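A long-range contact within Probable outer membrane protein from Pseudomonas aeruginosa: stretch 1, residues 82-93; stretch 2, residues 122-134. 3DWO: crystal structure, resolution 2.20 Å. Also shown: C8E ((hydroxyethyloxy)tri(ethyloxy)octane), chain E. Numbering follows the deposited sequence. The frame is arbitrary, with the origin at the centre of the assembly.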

# COMPACT_ATOMS: atom_id res chain seq x y z
N GLU A 82 22.85 -25.26 16.75
CA GLU A 82 22.18 -24.01 17.06
C GLU A 82 22.52 -22.99 15.98
O GLU A 82 23.64 -22.94 15.48
N LEU A 83 21.53 -22.19 15.61
CA LEU A 83 21.73 -21.17 14.59
C LEU A 83 21.80 -19.80 15.24
O LEU A 83 21.29 -19.61 16.34
N GLY A 84 22.43 -18.86 14.57
CA GLY A 84 22.51 -17.52 15.11
C GLY A 84 21.36 -16.73 14.51
O GLY A 84 20.72 -17.19 13.57
N THR A 85 21.07 -15.56 15.06
CA THR A 85 19.99 -14.76 14.51
C THR A 85 20.59 -13.46 13.98
O THR A 85 21.80 -13.32 13.94
N ASN A 86 19.75 -12.52 13.57
CA ASN A 86 20.25 -11.27 13.01
C ASN A 86 19.18 -10.17 13.03
O ASN A 86 18.05 -10.41 13.46
N ASP A 87 19.54 -9.00 12.52
CA ASP A 87 18.64 -7.85 12.50
C ASP A 87 17.64 -7.78 11.35
O ASP A 87 16.95 -6.78 11.18
N GLY A 88 17.56 -8.83 10.55
CA GLY A 88 16.62 -8.83 9.45
C GLY A 88 17.20 -8.42 8.12
O GLY A 88 16.66 -8.76 7.07
N GLY A 89 18.31 -7.68 8.14
CA GLY A 89 18.94 -7.24 6.91
C GLY A 89 18.12 -6.16 6.22
O GLY A 89 17.28 -5.52 6.85
N GLN A 90 18.37 -5.97 4.93
CA GLN A 90 17.65 -4.99 4.13
C GLN A 90 16.34 -5.64 3.63
O GLN A 90 16.36 -6.54 2.79
N ALA A 91 15.21 -5.19 4.17
CA ALA A 91 13.91 -5.75 3.82
C ALA A 91 13.17 -5.00 2.71
O ALA A 91 12.04 -5.35 2.36
N GLY A 92 13.82 -3.98 2.16
CA GLY A 92 13.24 -3.19 1.09
C GLY A 92 13.19 -3.88 -0.26
O GLY A 92 13.53 -5.06 -0.38
N PHE A 93 12.78 -3.14 -1.28
CA PHE A 93 12.65 -3.67 -2.63
C PHE A 93 12.76 -2.58 -3.68
O PHE A 93 12.90 -1.40 -3.39
N MET A 122 2.83 -2.89 -1.37
CA MET A 122 3.85 -2.82 -0.33
C MET A 122 4.58 -4.15 -0.29
O MET A 122 4.05 -5.18 -0.72
N ARG A 123 5.79 -4.13 0.23
CA ARG A 123 6.57 -5.34 0.28
C ARG A 123 7.68 -5.20 1.31
O ARG A 123 8.30 -4.15 1.43
N SER A 124 7.90 -6.26 2.08
CA SER A 124 8.96 -6.27 3.06
C SER A 124 9.36 -7.73 3.23
O SER A 124 8.50 -8.59 3.43
N THR A 125 10.65 -8.01 3.11
CA THR A 125 11.15 -9.37 3.24
C THR A 125 12.34 -9.40 4.19
O THR A 125 13.44 -8.97 3.84
N TRP A 126 12.12 -9.91 5.40
CA TRP A 126 13.18 -9.99 6.39
C TRP A 126 13.85 -11.35 6.31
O TRP A 126 13.21 -12.34 5.94
N ASP A 127 15.13 -11.40 6.64
CA ASP A 127 15.86 -12.65 6.62
C ASP A 127 15.04 -13.63 7.47
O ASP A 127 14.65 -13.31 8.58
N PRO A 128 14.77 -14.83 6.94
CA PRO A 128 13.98 -15.89 7.60
C PRO A 128 14.35 -16.24 9.03
O PRO A 128 13.49 -16.64 9.81
N ASN A 129 15.62 -16.10 9.38
CA ASN A 129 16.03 -16.44 10.73
C ASN A 129 16.31 -15.23 11.61
O ASN A 129 16.98 -15.36 12.63
N TRP A 130 15.79 -14.07 11.23
CA TRP A 130 16.03 -12.86 12.02
C TRP A 130 15.29 -12.89 13.36
O TRP A 130 14.35 -13.66 13.55
N LYS A 131 15.73 -12.05 14.28
CA LYS A 131 15.18 -11.98 15.63
C LYS A 131 13.69 -11.67 15.71
O LYS A 131 13.05 -11.96 16.72
N GLY A 132 13.15 -11.07 14.66
CA GLY A 132 11.73 -10.76 14.65
C GLY A 132 10.91 -11.72 13.81
O GLY A 132 9.78 -11.41 13.44
N ARG A 133 11.46 -12.90 13.52
CA ARG A 133 10.76 -13.88 12.68
C ARG A 133 9.39 -14.34 13.21
O ARG A 133 8.55 -14.78 12.42
N ASP A 134 9.17 -14.24 14.52
CA ASP A 134 7.88 -14.65 15.08
C ASP A 134 6.80 -13.62 14.74
O ASP A 134 5.62 -13.86 14.97

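This contact joins an irregular segment to the end of a strand and its following turns, pairing a set of hydrogen bonds with aliphatic carbons packed over aromatic faces. Phe-93 (chi1 p) points toward the strand; Arg-123 CB lies over its face, 3.8 Å from the ring centroid, while Met-122 SD sits at its edge, 4.1 Å from Phe-93 CE1. The detergent C8E adds its C5 atom 4.0 Å from Phe-93 CE2. Ala-91 also points inward, and its compact methyl sits over the face of the Trp-126 ring (chi1 m), with CB 3.5 Å from the centroid of the six-membered ring. Gly-88 leaves room for both indoles: a CB there would clash with CE3 of Trp-126 and of Trp-130, and its backbone angles themselves call for glycine.

Amides and carboxylate organise the turns. Asn-86 (chi1 p) starts away but curls back, so ND2 donates to Asp-127 OD1 at 3.1 Å while Asn-86 OD1 accepts from Gly-88 N at 2.7 Å. Asp-127 OD1 also receives Asn-129 N at 3.0 Å, bracing the type I turn from Asp-127 to Trp-130. Asn-129 ND2 reaches Gly-84 O at 3.0 Å, and Thr-85 OG1 (chi1 t) donates to Asn-129 O at 2.9 Å. One water donates to Gln-90 O and Gly-92 O and hydrogen-bonds Thr-125 OG1, linking the stretches.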

# COMPACT_ATOMS: atom_id res chain seq x y z
CB GLU A 82 22.64 -23.50 18.43
CG GLU A 82 22.17 -24.37 19.58
CD GLU A 82 22.78 -23.97 20.91
OE1 GLU A 82 22.76 -22.76 21.23
OE2 GLU A 82 23.27 -24.87 21.63
CB LEU A 83 20.56 -21.17 13.59
CG LEU A 83 20.41 -22.36 12.65
CD1 LEU A 83 19.11 -22.22 11.88
CD2 LEU A 83 21.59 -22.39 11.69
CB THR A 85 18.89 -14.49 15.57
OG1 THR A 85 17.79 -13.82 14.94
CG2 THR A 85 19.43 -13.64 16.71
CB ASN A 86 20.72 -11.51 11.58
CG ASN A 86 19.59 -12.02 10.68
OD1 ASN A 86 18.65 -11.29 10.39
ND2 ASN A 86 19.68 -13.28 10.26
CB ASP A 87 19.46 -6.55 12.51
CG ASP A 87 20.23 -6.32 11.21
OD1 ASP A 87 20.95 -5.31 11.13
OD2 ASP A 87 20.10 -7.13 10.27
CB GLN A 90 18.53 -4.56 2.95
CG GLN A 90 17.81 -3.79 1.86
CD GLN A 90 17.17 -2.52 2.36
OE1 GLN A 90 15.98 -2.29 2.14
NE2 GLN A 90 17.95 -1.69 3.04
CB ALA A 91 13.03 -5.81 5.08
CB PHE A 93 11.28 -4.33 -2.80
CG PHE A 93 10.14 -3.39 -2.52
CD1 PHE A 93 9.72 -3.14 -1.21
CD2 PHE A 93 9.50 -2.71 -3.56
CE1 PHE A 93 8.70 -2.22 -0.94
CE2 PHE A 93 8.48 -1.80 -3.30
CZ PHE A 93 8.08 -1.55 -1.99
CB MET A 122 3.25 -2.50 1.04
CG MET A 122 4.29 -2.37 2.17
SD MET A 122 5.80 -1.41 1.80
CE MET A 122 5.10 0.15 1.24
CB ARG A 123 7.17 -5.59 -1.11
CG ARG A 123 8.05 -6.82 -1.25
CD ARG A 123 8.53 -6.95 -2.69
NE ARG A 123 8.99 -8.29 -3.04
CZ ARG A 123 10.11 -8.85 -2.59
NH1 ARG A 123 10.90 -8.18 -1.76
NH2 ARG A 123 10.43 -10.07 -2.98
CB SER A 124 8.51 -5.65 4.40
OG SER A 124 7.38 -6.30 4.96
CB THR A 125 11.56 -9.97 1.87
OG1 THR A 125 12.58 -9.16 1.26
CG2 THR A 125 10.36 -10.02 0.93
CB TRP A 126 12.62 -9.80 7.80
CG TRP A 126 11.81 -8.54 7.96
CD1 TRP A 126 10.46 -8.40 7.77
CD2 TRP A 126 12.31 -7.24 8.29
NE1 TRP A 126 10.09 -7.08 7.96
CE2 TRP A 126 11.21 -6.35 8.28
CE3 TRP A 126 13.58 -6.74 8.59
CZ2 TRP A 126 11.35 -4.98 8.56
CZ3 TRP A 126 13.72 -5.37 8.87
CH2 TRP A 126 12.61 -4.51 8.85
CB ASP A 127 17.26 -12.45 7.22
CG ASP A 127 18.08 -13.72 7.21
OD1 ASP A 127 17.89 -14.57 8.11
OD2 ASP A 127 18.90 -13.87 6.28
CB PRO A 128 14.16 -17.08 6.66
CG PRO A 128 14.32 -16.43 5.33
CD PRO A 128 15.28 -15.31 5.64
CB ASN A 129 17.25 -17.36 10.69
CG ASN A 129 17.20 -18.42 11.77
OD1 ASN A 129 16.24 -19.20 11.85
ND2 ASN A 129 18.22 -18.45 12.62
CB TRP A 130 15.67 -11.59 11.21
CG TRP A 130 14.22 -11.19 11.18
CD1 TRP A 130 13.17 -11.92 10.68
CD2 TRP A 130 13.67 -9.94 11.60
NE1 TRP A 130 12.01 -11.19 10.76
CE2 TRP A 130 12.29 -9.97 11.32
CE3 TRP A 130 14.22 -8.79 12.19
CZ2 TRP A 130 11.44 -8.89 11.61
CZ3 TRP A 130 13.37 -7.72 12.48
CH2 TRP A 130 12.00 -7.78 12.19
CB LYS A 131 15.95 -10.95 16.45
CG LYS A 131 15.73 -9.51 16.01
CD LYS A 131 16.57 -8.54 16.87
CE LYS A 131 18.07 -8.71 16.60
NZ LYS A 131 18.89 -7.80 17.44
CB ARG A 133 11.65 -15.10 12.41
CG ARG A 133 12.06 -15.91 13.63
CD ARG A 133 13.00 -17.04 13.25
NE ARG A 133 13.46 -17.82 14.40
CZ ARG A 133 14.31 -17.38 15.32
NH1 ARG A 133 14.81 -16.16 15.22
NH2 ARG A 133 14.66 -18.16 16.33
CB ASP A 134 7.93 -14.78 16.61
CG ASP A 134 8.73 -16.00 17.08
OD1 ASP A 134 9.10 -16.86 16.26
OD2 ASP A 134 8.99 -16.09 18.31
C1 C8E E . 4.91 -5.12 -5.91
C2 C8E E . 5.12 -4.30 -4.72
C3 C8E E . 4.22 -3.15 -4.62
C4 C8E E . 4.94 -1.99 -5.12
C5 C8E E . 4.72 -0.86 -4.20
C6 C8E E . 5.01 0.39 -4.87
C7 C8E E . 4.98 1.29 -3.74
C8 C8E E . 6.13 2.21 -3.85
O9 C8E E . 6.27 3.48 -3.26
C10 C8E E . 5.35 4.50 -3.55
C11 C8E E . 5.81 5.67 -2.74
O12 C8E E . 5.88 5.33 -1.34
C13 C8E E . 6.63 6.26 -0.51
C14 C8E E . 7.43 5.90 0.78
O15 C8E E . 8.42 4.87 1.04
C16 C8E E . 7.79 3.65 1.51
C17 C8E E . 7.63 3.56 3.03
O18 C8E E . 8.43 2.68 3.85
C19 C8E E . 7.81 1.37 4.02
C20 C8E E . 7.28 0.83 5.39
O21 C8E E . 5.86 0.80 5.61
O HOH W 1 14.86 -7.26 0.84